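Local coordinates for acyl-CoA dehydrogenase domain protein Tcur3481 (Thermomonospora curvata, PDB 6WY9) that probably serves as a flavin-dependent acyl-CoA dehydrogenase, binding FAD as a subunit of a four-chain assembly, at residues B[143-157]-B[196-210]. Residues are numbered along the deposited sequence; the frame is centred on the assembly and turned at random.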
loop_
_atom_site.group_PDB
_atom_site.type_symbol
_atom_site.label_atom_id
_atom_site.label_comp_id
_atom_site.label_asym_id
_atom_site.label_seq_id
_atom_site.Cartn_x
_atom_site.Cartn_y
_atom_site.Cartn_z
ATOM N N ASP B 143 -45.101 -15.019 24.681
ATOM C CA ASP B 143 -44.879 -14.643 23.286
ATOM C C ASP B 143 -43.852 -13.520 23.130
ATOM O O ASP B 143 -43.734 -12.943 22.042
ATOM C CB ASP B 143 -46.206 -14.251 22.623
ATOM C CG ASP B 143 -47.013 -13.268 23.453
ATOM O OD1 ASP B 143 -47.911 -12.610 22.884
ATOM O OD2 ASP B 143 -46.747 -13.147 24.670
ATOM N N GLY B 144 -43.102 -13.208 24.184
ATOM C CA GLY B 144 -42.055 -12.217 24.090
ATOM C C GLY B 144 -40.698 -12.766 24.474
ATOM O O GLY B 144 -40.480 -13.986 24.509
ATOM N N TRP B 145 -39.784 -11.864 24.794
ATOM C CA TRP B 145 -38.409 -12.223 25.093
ATOM C C TRP B 145 -37.892 -11.317 26.195
ATOM O O TRP B 145 -38.352 -10.183 26.354
ATOM C CB TRP B 145 -37.510 -12.087 23.846
ATOM C CG TRP B 145 -37.932 -12.974 22.736
ATOM C CD1 TRP B 145 -38.933 -12.751 21.851
ATOM C CD2 TRP B 145 -37.377 -14.243 22.407
ATOM N NE1 TRP B 145 -39.044 -13.806 20.985
ATOM C CE2 TRP B 145 -38.096 -14.737 21.302
ATOM C CE3 TRP B 145 -36.337 -15.010 22.939
ATOM C CZ2 TRP B 145 -37.824 -15.973 20.722
ATOM C CZ3 TRP B 145 -36.056 -16.237 22.358
ATOM C CH2 TRP B 145 -36.801 -16.707 21.261
ATOM N N ARG B 146 -36.906 -11.816 26.940
ATOM C CA ARG B 146 -36.110 -10.956 27.803
ATOM C C ARG B 146 -34.640 -11.085 27.434
ATOM O O ARG B 146 -34.132 -12.201 27.256
ATOM C CB ARG B 146 -36.356 -11.287 29.270
ATOM C CG ARG B 146 -37.773 -11.000 29.652
ATOM C CD ARG B 146 -37.990 -11.102 31.127
ATOM N NE ARG B 146 -39.383 -10.843 31.468
ATOM C CZ ARG B 146 -39.880 -9.636 31.706
ATOM N NH1 ARG B 146 -41.165 -9.485 32.018
ATOM N NH2 ARG B 146 -39.095 -8.577 31.643
ATOM N N LEU B 147 -33.979 -9.927 27.315
ATOM C CA LEU B 147 -32.606 -9.771 26.863
ATOM C C LEU B 147 -31.709 -9.377 28.026
ATOM O O LEU B 147 -32.037 -8.468 28.801
ATOM C CB LEU B 147 -32.492 -8.676 25.785
ATOM C CG LEU B 147 -33.484 -8.693 24.612
ATOM C CD1 LEU B 147 -33.213 -7.580 23.606
ATOM C CD2 LEU B 147 -33.495 -10.061 23.928
ATOM N N SER B 148 -30.562 -10.046 28.125
ATOM C CA SER B 148 -29.567 -9.737 29.143
ATOM C C SER B 148 -28.189 -9.728 28.511
ATOM O O SER B 148 -27.784 -10.708 27.882
ATOM C CB SER B 148 -29.601 -10.744 30.293
ATOM O OG SER B 148 -30.711 -10.505 31.133
ATOM N N GLY B 149 -27.468 -8.641 28.717
ATOM C CA GLY B 149 -26.136 -8.488 28.175
ATOM C C GLY B 149 -25.805 -7.010 28.135
ATOM O O GLY B 149 -26.468 -6.195 28.790
ATOM N N THR B 150 -24.785 -6.684 27.351
ATOM C CA THR B 150 -24.379 -5.299 27.136
ATOM C C THR B 150 -24.104 -5.117 25.662
ATOM O O THR B 150 -23.593 -6.039 25.016
ATOM C CB THR B 150 -23.107 -4.967 27.887
ATOM O OG1 THR B 150 -22.126 -5.889 27.435
ATOM C CG2 THR B 150 -23.273 -5.184 29.375
ATOM N N LYS B 151 -24.398 -3.930 25.138
ATOM C CA LYS B 151 -24.026 -3.593 23.768
ATOM C C LYS B 151 -23.149 -2.350 23.789
ATOM O O LYS B 151 -23.284 -1.489 24.672
ATOM C CB LYS B 151 -25.249 -3.334 22.877
ATOM C CG LYS B 151 -26.359 -4.350 23.029
ATOM C CD LYS B 151 -25.935 -5.780 22.570
ATOM C CE LYS B 151 -25.733 -5.872 21.035
ATOM N NZ LYS B 151 -25.359 -7.261 20.662
ATOM N N ALA B 152 -22.251 -2.262 22.824
ATOM C CA ALA B 152 -21.246 -1.211 22.810
ATOM C C ALA B 152 -21.656 -0.056 21.899
ATOM O O ALA B 152 -22.082 -0.266 20.758
ATOM C CB ALA B 152 -19.892 -1.781 22.335
ATOM N N VAL B 153 -21.422 1.173 22.378
ATOM C CA VAL B 153 -21.394 2.357 21.521
ATOM C C VAL B 153 -22.569 2.352 20.549
ATOM O O VAL B 153 -22.397 2.440 19.325
ATOM C CB VAL B 153 -20.051 2.515 20.751
ATOM C CG1 VAL B 153 -18.902 2.926 21.702
ATOM C CG2 VAL B 153 -19.667 1.278 19.905
ATOM N N VAL B 154 -23.769 2.310 21.094
ATOM C CA VAL B 154 -24.979 2.446 20.292
ATOM C C VAL B 154 -25.079 3.868 19.760
ATOM O O VAL B 154 -25.053 4.817 20.555
ATOM C CB VAL B 154 -26.208 2.088 21.146
ATOM C CG1 VAL B 154 -27.489 2.277 20.345
ATOM C CG2 VAL B 154 -26.019 0.671 21.682
ATOM N N PRO B 155 -25.195 4.070 18.448
ATOM C CA PRO B 155 -25.018 5.420 17.902
ATOM C C PRO B 155 -26.244 6.276 18.153
ATOM O O PRO B 155 -27.380 5.791 18.152
ATOM C CB PRO B 155 -24.809 5.179 16.399
ATOM C CG PRO B 155 -25.601 3.861 16.148
ATOM C CD PRO B 155 -25.299 3.043 17.400
ATOM N N SER B 156 -25.996 7.562 18.401
ATOM C CA SER B 156 -27.041 8.576 18.375
ATOM C C SER B 156 -28.235 8.171 19.243
ATOM O O SER B 156 -29.407 8.299 18.861
ATOM C CB SER B 156 -27.438 8.867 16.928
ATOM O OG SER B 156 -26.297 9.315 16.204
ATOM N N ILE B 157 -27.915 7.744 20.465
ATOM C CA ILE B 157 -28.929 7.184 21.386
ATOM C C ILE B 157 -29.933 8.232 21.844
ATOM O O ILE B 157 -31.089 7.895 22.169
ATOM C CB ILE B 157 -28.224 6.506 22.581
ATOM C CG1 ILE B 157 -29.230 5.670 23.428
ATOM C CG2 ILE B 157 -27.612 7.590 23.483
ATOM C CD1 ILE B 157 -29.256 4.173 23.177
ATOM N N ASP B 196 -20.155 11.936 17.811
ATOM C CA ASP B 196 -21.486 11.460 18.154
ATOM C C ASP B 196 -21.536 11.217 19.658
ATOM O O ASP B 196 -20.505 11.006 20.306
ATOM C CB ASP B 196 -21.801 10.152 17.393
ATOM C CG ASP B 196 -23.205 9.591 17.715
ATOM O OD1 ASP B 196 -24.185 10.376 17.650
ATOM O OD2 ASP B 196 -23.344 8.351 18.008
ATOM N N MET B 197 -22.730 11.230 20.218
ATOM C CA MET B 197 -22.895 10.792 21.599
ATOM C C MET B 197 -23.592 9.424 21.562
ATOM O O MET B 197 -24.812 9.342 21.374
ATOM C CB MET B 197 -23.667 11.802 22.427
ATOM C CG MET B 197 -23.578 11.539 23.938
ATOM S SD MET B 197 -21.881 11.719 24.609
ATOM C CE MET B 197 -21.482 13.469 24.392
ATOM N N ALA B 198 -22.797 8.361 21.723
ATOM C CA ALA B 198 -23.269 6.979 21.701
ATOM C C ALA B 198 -23.663 6.541 23.114
ATOM O O ALA B 198 -23.495 7.280 24.091
ATOM C CB ALA B 198 -22.195 6.055 21.106
ATOM N N GLY B 199 -24.199 5.325 23.233
ATOM C CA GLY B 199 -24.551 4.794 24.545
ATOM C C GLY B 199 -23.995 3.378 24.699
ATOM O O GLY B 199 -24.140 2.556 23.787
ATOM N N ASN B 200 -23.305 3.095 25.803
ATOM C CA ASN B 200 -22.980 1.712 26.166
ATOM C C ASN B 200 -24.194 1.180 26.924
ATOM O O ASN B 200 -24.555 1.708 27.976
ATOM C CB ASN B 200 -21.696 1.627 26.991
ATOM C CG ASN B 200 -20.470 2.200 26.247
ATOM O OD1 ASN B 200 -20.389 2.124 25.024
ATOM N ND2 ASN B 200 -19.512 2.755 26.988
ATOM N N LEU B 201 -24.855 0.181 26.347
ATOM C CA LEU B 201 -26.191 -0.247 26.736
ATOM C C LEU B 201 -26.102 -1.436 27.694
ATOM O O LEU B 201 -25.415 -2.420 27.390
ATOM C CB LEU B 201 -26.949 -0.647 25.468
ATOM C CG LEU B 201 -28.296 -0.078 25.023
ATOM C CD1 LEU B 201 -28.977 -1.120 24.103
ATOM C CD2 LEU B 201 -29.193 0.335 26.228
ATOM N N THR B 202 -26.765 -1.353 28.851
ATOM C CA THR B 202 -26.895 -2.502 29.749
ATOM C C THR B 202 -28.339 -2.988 29.726
ATOM O O THR B 202 -29.271 -2.194 29.922
ATOM C CB THR B 202 -26.470 -2.178 31.196
ATOM O OG1 THR B 202 -25.059 -1.945 31.259
ATOM C CG2 THR B 202 -26.775 -3.350 32.120
ATOM N N LEU B 203 -28.528 -4.292 29.499
ATOM C CA LEU B 203 -29.849 -4.902 29.441
ATOM C C LEU B 203 -29.954 -5.944 30.543
ATOM O O LEU B 203 -29.213 -6.931 30.548
ATOM C CB LEU B 203 -30.098 -5.543 28.076
ATOM C CG LEU B 203 -29.992 -4.611 26.881
ATOM C CD1 LEU B 203 -28.700 -4.867 26.172
ATOM C CD2 LEU B 203 -31.144 -4.886 25.935
ATOM N N ASP B 204 -30.868 -5.738 31.476
ATOM C CA ASP B 204 -31.053 -6.707 32.551
ATOM C C ASP B 204 -32.474 -7.249 32.401
ATOM O O ASP B 204 -33.440 -6.639 32.876
ATOM C CB ASP B 204 -30.779 -6.041 33.887
ATOM C CG ASP B 204 -31.094 -6.920 35.061
ATOM O OD1 ASP B 204 -31.389 -8.124 34.891
ATOM O OD2 ASP B 204 -31.064 -6.369 36.180
ATOM N N ALA B 205 -32.586 -8.378 31.693
ATOM C CA ALA B 205 -33.858 -9.060 31.480
ATOM C C ALA B 205 -34.885 -8.099 30.882
ATOM O O ALA B 205 -36.022 -7.986 31.352
ATOM C CB ALA B 205 -34.369 -9.682 32.780
ATOM N N VAL B 206 -34.470 -7.405 29.831
ATOM C CA VAL B 206 -35.275 -6.329 29.244
ATOM C C VAL B 206 -36.359 -6.941 28.359
ATOM O O VAL B 206 -36.044 -7.762 27.489
ATOM C CB VAL B 206 -34.398 -5.378 28.428
ATOM C CG1 VAL B 206 -35.274 -4.294 27.810
ATOM C CG2 VAL B 206 -33.252 -4.758 29.264
ATOM N N PRO B 207 -37.615 -6.541 28.509
ATOM C CA PRO B 207 -38.663 -7.051 27.609
ATOM C C PRO B 207 -38.408 -6.651 26.161
ATOM O O PRO B 207 -37.998 -5.517 25.871
ATOM C CB PRO B 207 -39.939 -6.405 28.155
ATOM C CG PRO B 207 -39.601 -6.035 29.565
ATOM C CD PRO B 207 -38.153 -5.678 29.572
ATOM N N ALA B 208 -38.643 -7.596 25.248
ATOM C CA ALA B 208 -38.408 -7.335 23.830
ATOM C C ALA B 208 -39.317 -8.202 22.982
ATOM O O ALA B 208 -39.854 -9.212 23.442
ATOM C CB ALA B 208 -36.958 -7.595 23.402
ATOM N N ARG B 209 -39.445 -7.802 21.720
ATOM C CA ARG B 209 -40.258 -8.498 20.734
ATOM C C ARG B 209 -39.380 -8.816 19.539
ATOM O O ARG B 209 -38.637 -7.950 19.067
ATOM C CB ARG B 209 -41.435 -7.635 20.285
ATOM C CG ARG B 209 -42.252 -7.057 21.420
ATOM C CD ARG B 209 -43.002 -8.157 22.137
ATOM N NE ARG B 209 -44.009 -8.768 21.274
ATOM C CZ ARG B 209 -44.933 -9.633 21.692
ATOM N NH1 ARG B 209 -44.984 -9.993 22.968
ATOM N NH2 ARG B 209 -45.809 -10.136 20.831
ATOM N N ALA B 210 -39.465 -10.044 19.041
ATOM C CA ALA B 210 -38.603 -10.444 17.934
ATOM C C ALA B 210 -39.080 -9.857 16.605
ATOM O O ALA B 210 -40.280 -9.640 16.386
ATOM C CB ALA B 210 -38.541 -11.972 17.840
HETATM O O HOH W 1 -41.558 -11.705 20.105
HETATM O O HOH W 2 -30.113 -10.272 33.752
#
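A chi1 of 180° swings the D196 carboxylate away from its own amide, and a chi1 of -59° sets S156 OG beside the serine N, so that the carboxylate meets the serine through both oxygens. D196 OD2 accepts S156 N at 2.8 Å on its syn lone pair, whereas S156 OG donates to D196 OD1 from above the carboxylate plane, also at 2.8 Å. Were D196 an alanine, the amide and hydroxyl of S156 would probably lose both acceptors, and the turn after P155 would be less firmly fixed. Further along, N200 OD1 takes V153 N in its carbonyl plane at 3.0 Å, while N200 ND2 hydrogen-bonds to the backbone of a chain of another protein. Two G1 beta bulges shift the register: V153-V154 against G199 and A205-V206 against L147, each with its first residue at positive phi and psi. Between them the strands pair antiparallel (165° for 150-154 against 197-203), then both chains bend, at G149 and at D204-A205, within the beta domain characteristic of acyl-CoA dehydrogenases. At that corner S148 OG accepts A205 N (2.9 Å), and a water joins the same OG to D204 OD1. L147 and L203 run alongside each other on one face, L147 CB 4.0 Å from L203 CD2, and L147 CD1 reaches A208 CB. On the other face, the extended R146 chain brings R146 NH2 to A205 O at 3.1 Å, with the acceptor in the guanidinium plane, while NE pairs with D141.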